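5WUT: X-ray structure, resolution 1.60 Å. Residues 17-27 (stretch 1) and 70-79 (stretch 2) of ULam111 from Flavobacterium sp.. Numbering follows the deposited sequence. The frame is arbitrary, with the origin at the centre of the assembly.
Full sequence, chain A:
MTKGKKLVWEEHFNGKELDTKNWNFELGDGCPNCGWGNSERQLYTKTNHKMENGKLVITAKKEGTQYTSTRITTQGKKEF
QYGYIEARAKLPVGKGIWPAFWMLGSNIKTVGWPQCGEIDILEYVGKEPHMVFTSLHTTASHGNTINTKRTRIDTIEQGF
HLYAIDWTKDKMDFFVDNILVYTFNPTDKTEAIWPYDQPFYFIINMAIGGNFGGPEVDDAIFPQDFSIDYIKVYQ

Stretch 1 17-27: ELDTKNWNFEL
Stretch 2 (70-79) TRITTQGKKE

This contact is a short antiparallel β ladder, apolar on one face and polar on the other, extended by a turn whose lysines fasten loop carbonyls. Asn24 pairs with Thr73 (CA to CA 5.2 Å) and Phe25 with Ile72 (4.6 Å), all four with extended backbones, phi -95° to -136° and psi 138° to 164°. Asn24 N donates to Thr73 O at 2.7 Å, Thr73 N returns a bond to Asn24 O at 3.0 Å, and Glu26 N reaches Arg71 O at 2.9 Å.

On the Phe25 face, branched Ile72 (chi1 p, chi2 t) sets CG2 3.6 Å from Phe25 CD1 and 3.8 Å from Leu18 CD2. The Trp23 ring (chi1 m, chi2 95°) is sandwiched: Ile72 CD1 lies 3.9 Å from its six-membered centroid, and Thr74 CG2 lies 3.4 Å from it over the opposite face.

On the other face, Asn24 (chi1 m) uses its amide both ways: ND2 donates to Thr73 OG1 (3.1 Å) and Gln75 O (2.9 Å), while OD1 accepts from Lys77 NZ (2.9 Å). Lys77, long and nearly extended (m, t, t, t), also carries NZ to Thr20 O (2.6 Å) and Trp23 O (3.1 Å). Lys78 NZ bonds Asn22 OD1 at 3.0 Å. Opposite charges pair where Glu26 OE2 meets Arg71 NE at 2.8 Å, a salt bridge at the guanidinium edge.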

# COMPACT_ATOMS: atom_id res chain seq x y z
N GLU A 17 25.80 -21.31 3.82
CA GLU A 17 25.93 -20.60 5.08
C GLU A 17 25.92 -19.10 4.82
O GLU A 17 26.11 -18.66 3.68
CB GLU A 17 27.19 -21.01 5.85
CG GLU A 17 28.51 -20.76 5.15
CD GLU A 17 29.69 -21.37 5.91
OE1 GLU A 17 29.55 -22.49 6.44
OE2 GLU A 17 30.75 -20.71 5.99
N LEU A 18 25.70 -18.34 5.87
CA LEU A 18 25.76 -16.89 5.78
C LEU A 18 27.16 -16.47 5.37
O LEU A 18 28.14 -16.96 5.91
CB LEU A 18 25.40 -16.26 7.13
CG LEU A 18 25.12 -14.76 7.17
CD1 LEU A 18 23.82 -14.48 6.45
CD2 LEU A 18 25.02 -14.30 8.62
N ASP A 19 27.26 -15.55 4.41
CA ASP A 19 28.57 -15.09 3.95
C ASP A 19 29.16 -14.07 4.93
O ASP A 19 28.75 -12.92 4.94
CB ASP A 19 28.47 -14.49 2.55
CG ASP A 19 29.83 -14.16 1.93
OD1 ASP A 19 30.87 -14.19 2.63
OD2 ASP A 19 29.86 -13.87 0.72
N THR A 20 30.14 -14.49 5.73
CA THR A 20 30.70 -13.59 6.75
C THR A 20 31.68 -12.56 6.19
O THR A 20 32.18 -11.72 6.92
CB THR A 20 31.38 -14.39 7.89
OG1 THR A 20 32.35 -15.28 7.34
CG2 THR A 20 30.34 -15.18 8.65
N LYS A 21 31.91 -12.60 4.88
CA LYS A 21 32.63 -11.51 4.24
C LYS A 21 31.72 -10.30 4.09
O LYS A 21 32.18 -9.17 3.96
CB LYS A 21 33.17 -11.94 2.87
CG LYS A 21 34.20 -13.04 2.94
CD LYS A 21 35.41 -12.61 3.75
CE LYS A 21 36.51 -13.67 3.70
NZ LYS A 21 36.48 -14.41 2.41
N ASN A 22 30.41 -10.56 4.11
CA ASN A 22 29.43 -9.48 4.01
C ASN A 22 28.65 -9.25 5.29
O ASN A 22 28.10 -8.16 5.48
CB ASN A 22 28.47 -9.75 2.86
CG ASN A 22 29.14 -9.63 1.51
OD1 ASN A 22 30.15 -8.94 1.37
ND2 ASN A 22 28.59 -10.30 0.51
N TRP A 23 28.61 -10.25 6.18
CA TRP A 23 27.78 -10.17 7.40
C TRP A 23 28.56 -10.36 8.69
O TRP A 23 29.48 -11.19 8.76
CB TRP A 23 26.65 -11.22 7.37
CG TRP A 23 25.64 -10.94 6.30
CD1 TRP A 23 25.61 -11.47 5.04
CD2 TRP A 23 24.52 -10.06 6.39
NE1 TRP A 23 24.55 -10.96 4.33
CE2 TRP A 23 23.85 -10.10 5.14
CE3 TRP A 23 24.01 -9.24 7.41
CZ2 TRP A 23 22.71 -9.34 4.88
CZ3 TRP A 23 22.86 -8.50 7.16
CH2 TRP A 23 22.22 -8.56 5.90
N ASN A 24 28.16 -9.60 9.70
CA ASN A 24 28.64 -9.80 11.07
C ASN A 24 27.54 -10.40 11.90
O ASN A 24 26.35 -10.17 11.62
CB ASN A 24 29.04 -8.48 11.72
CG ASN A 24 29.93 -7.66 10.86
OD1 ASN A 24 31.08 -8.00 10.64
ND2 ASN A 24 29.41 -6.54 10.37
N PHE A 25 27.91 -11.14 12.94
CA PHE A 25 26.95 -11.45 13.99
C PHE A 25 27.08 -10.45 15.13
O PHE A 25 28.19 -10.10 15.54
CB PHE A 25 27.15 -12.86 14.56
CG PHE A 25 26.85 -13.95 13.59
CD1 PHE A 25 25.56 -14.45 13.46
CD2 PHE A 25 27.86 -14.49 12.81
CE1 PHE A 25 25.28 -15.46 12.57
CE2 PHE A 25 27.58 -15.51 11.91
CZ PHE A 25 26.30 -15.99 11.79
N GLU A 26 25.95 -10.01 15.66
CA GLU A 26 25.97 -9.35 16.95
C GLU A 26 25.42 -10.37 17.94
O GLU A 26 24.43 -11.05 17.65
CB GLU A 26 25.18 -8.03 16.91
CG GLU A 26 25.90 -6.99 16.02
CD GLU A 26 25.36 -5.57 16.10
OE1 GLU A 26 26.03 -4.65 15.58
OE2 GLU A 26 24.27 -5.37 16.66
N LEU A 27 26.13 -10.57 19.05
CA LEU A 27 25.86 -11.74 19.89
C LEU A 27 25.72 -11.39 21.36
O LEU A 27 26.36 -10.46 21.86
CB LEU A 27 27.00 -12.76 19.75
CG LEU A 27 27.25 -13.27 18.32
CD1 LEU A 27 28.61 -13.96 18.24
CD2 LEU A 27 26.17 -14.20 17.90
N THR A 70 18.59 -14.33 16.41
CA THR A 70 19.71 -13.91 15.55
C THR A 70 19.66 -12.42 15.28
O THR A 70 18.56 -11.86 15.09
CB THR A 70 19.68 -14.65 14.19
OG1 THR A 70 19.54 -16.06 14.40
CG2 THR A 70 20.94 -14.36 13.34
N ARG A 71 20.83 -11.80 15.25
CA ARG A 71 20.99 -10.41 14.84
C ARG A 71 22.27 -10.29 14.01
O ARG A 71 23.36 -10.57 14.51
CB ARG A 71 21.05 -9.49 16.07
CG ARG A 71 21.30 -8.01 15.74
CD ARG A 71 21.04 -7.17 16.98
NE ARG A 71 21.54 -5.81 16.81
CZ ARG A 71 20.97 -4.74 17.37
NH1 ARG A 71 19.88 -4.87 18.11
NH2 ARG A 71 21.49 -3.53 17.18
N ILE A 72 22.12 -9.89 12.75
CA ILE A 72 23.27 -9.80 11.86
C ILE A 72 23.29 -8.43 11.20
O ILE A 72 22.24 -7.81 11.02
CB ILE A 72 23.24 -10.90 10.78
CG1 ILE A 72 21.90 -10.93 10.03
CG2 ILE A 72 23.48 -12.27 11.43
CD1 ILE A 72 21.96 -11.82 8.78
N THR A 73 24.49 -7.94 10.89
CA THR A 73 24.65 -6.64 10.24
C THR A 73 25.66 -6.72 9.11
O THR A 73 26.45 -7.65 9.04
CB THR A 73 25.16 -5.55 11.19
OG1 THR A 73 26.59 -5.67 11.33
CG2 THR A 73 24.51 -5.66 12.54
N THR A 74 25.66 -5.71 8.25
CA THR A 74 26.71 -5.61 7.23
C THR A 74 27.71 -4.51 7.54
O THR A 74 28.44 -4.06 6.66
CB THR A 74 26.13 -5.37 5.82
OG1 THR A 74 25.49 -4.09 5.76
CG2 THR A 74 25.15 -6.46 5.44
N GLN A 75 27.77 -4.09 8.80
CA GLN A 75 28.66 -2.99 9.21
C GLN A 75 30.10 -3.21 8.75
O GLN A 75 30.68 -4.25 9.03
CB GLN A 75 28.64 -2.81 10.73
CG GLN A 75 29.41 -1.58 11.18
CD GLN A 75 29.35 -1.38 12.69
OE1 GLN A 75 28.90 -2.25 13.43
NE2 GLN A 75 29.78 -0.21 13.14
N GLY A 76 30.66 -2.22 8.07
CA GLY A 76 32.04 -2.26 7.61
C GLY A 76 32.31 -3.24 6.49
O GLY A 76 33.46 -3.43 6.10
N LYS A 77 31.26 -3.86 5.95
CA LYS A 77 31.38 -4.89 4.92
C LYS A 77 30.56 -4.61 3.65
O LYS A 77 31.06 -4.78 2.54
CB LYS A 77 30.98 -6.24 5.49
CG LYS A 77 31.98 -6.73 6.53
CD LYS A 77 31.54 -8.01 7.19
CE LYS A 77 32.69 -8.56 8.02
NZ LYS A 77 32.28 -9.81 8.71
N LYS A 78 29.30 -4.24 3.83
CA LYS A 78 28.47 -3.81 2.71
C LYS A 78 27.70 -2.57 3.13
O LYS A 78 26.75 -2.66 3.91
CB LYS A 78 27.52 -4.93 2.26
CG LYS A 78 28.19 -6.01 1.40
CD LYS A 78 28.53 -5.45 0.02
CE LYS A 78 29.30 -6.47 -0.83
NZ LYS A 78 30.71 -6.63 -0.40
N GLU A 79 28.14 -1.42 2.65
CA GLU A 79 27.52 -0.15 3.02
C GLU A 79 27.19 0.65 1.76
O GLU A 79 27.90 0.58 0.75
CB GLU A 79 28.42 0.66 3.96
CG GLU A 79 28.82 -0.11 5.22
CD GLU A 79 29.42 0.76 6.31
OE1 GLU A 79 29.82 1.90 6.02
OE2 GLU A 79 29.52 0.29 7.49
O HOH W 1 32.69 -7.02 2.07
O HOH W 2 23.18 -13.24 16.10
O HOH W 3 27.82 -4.79 13.58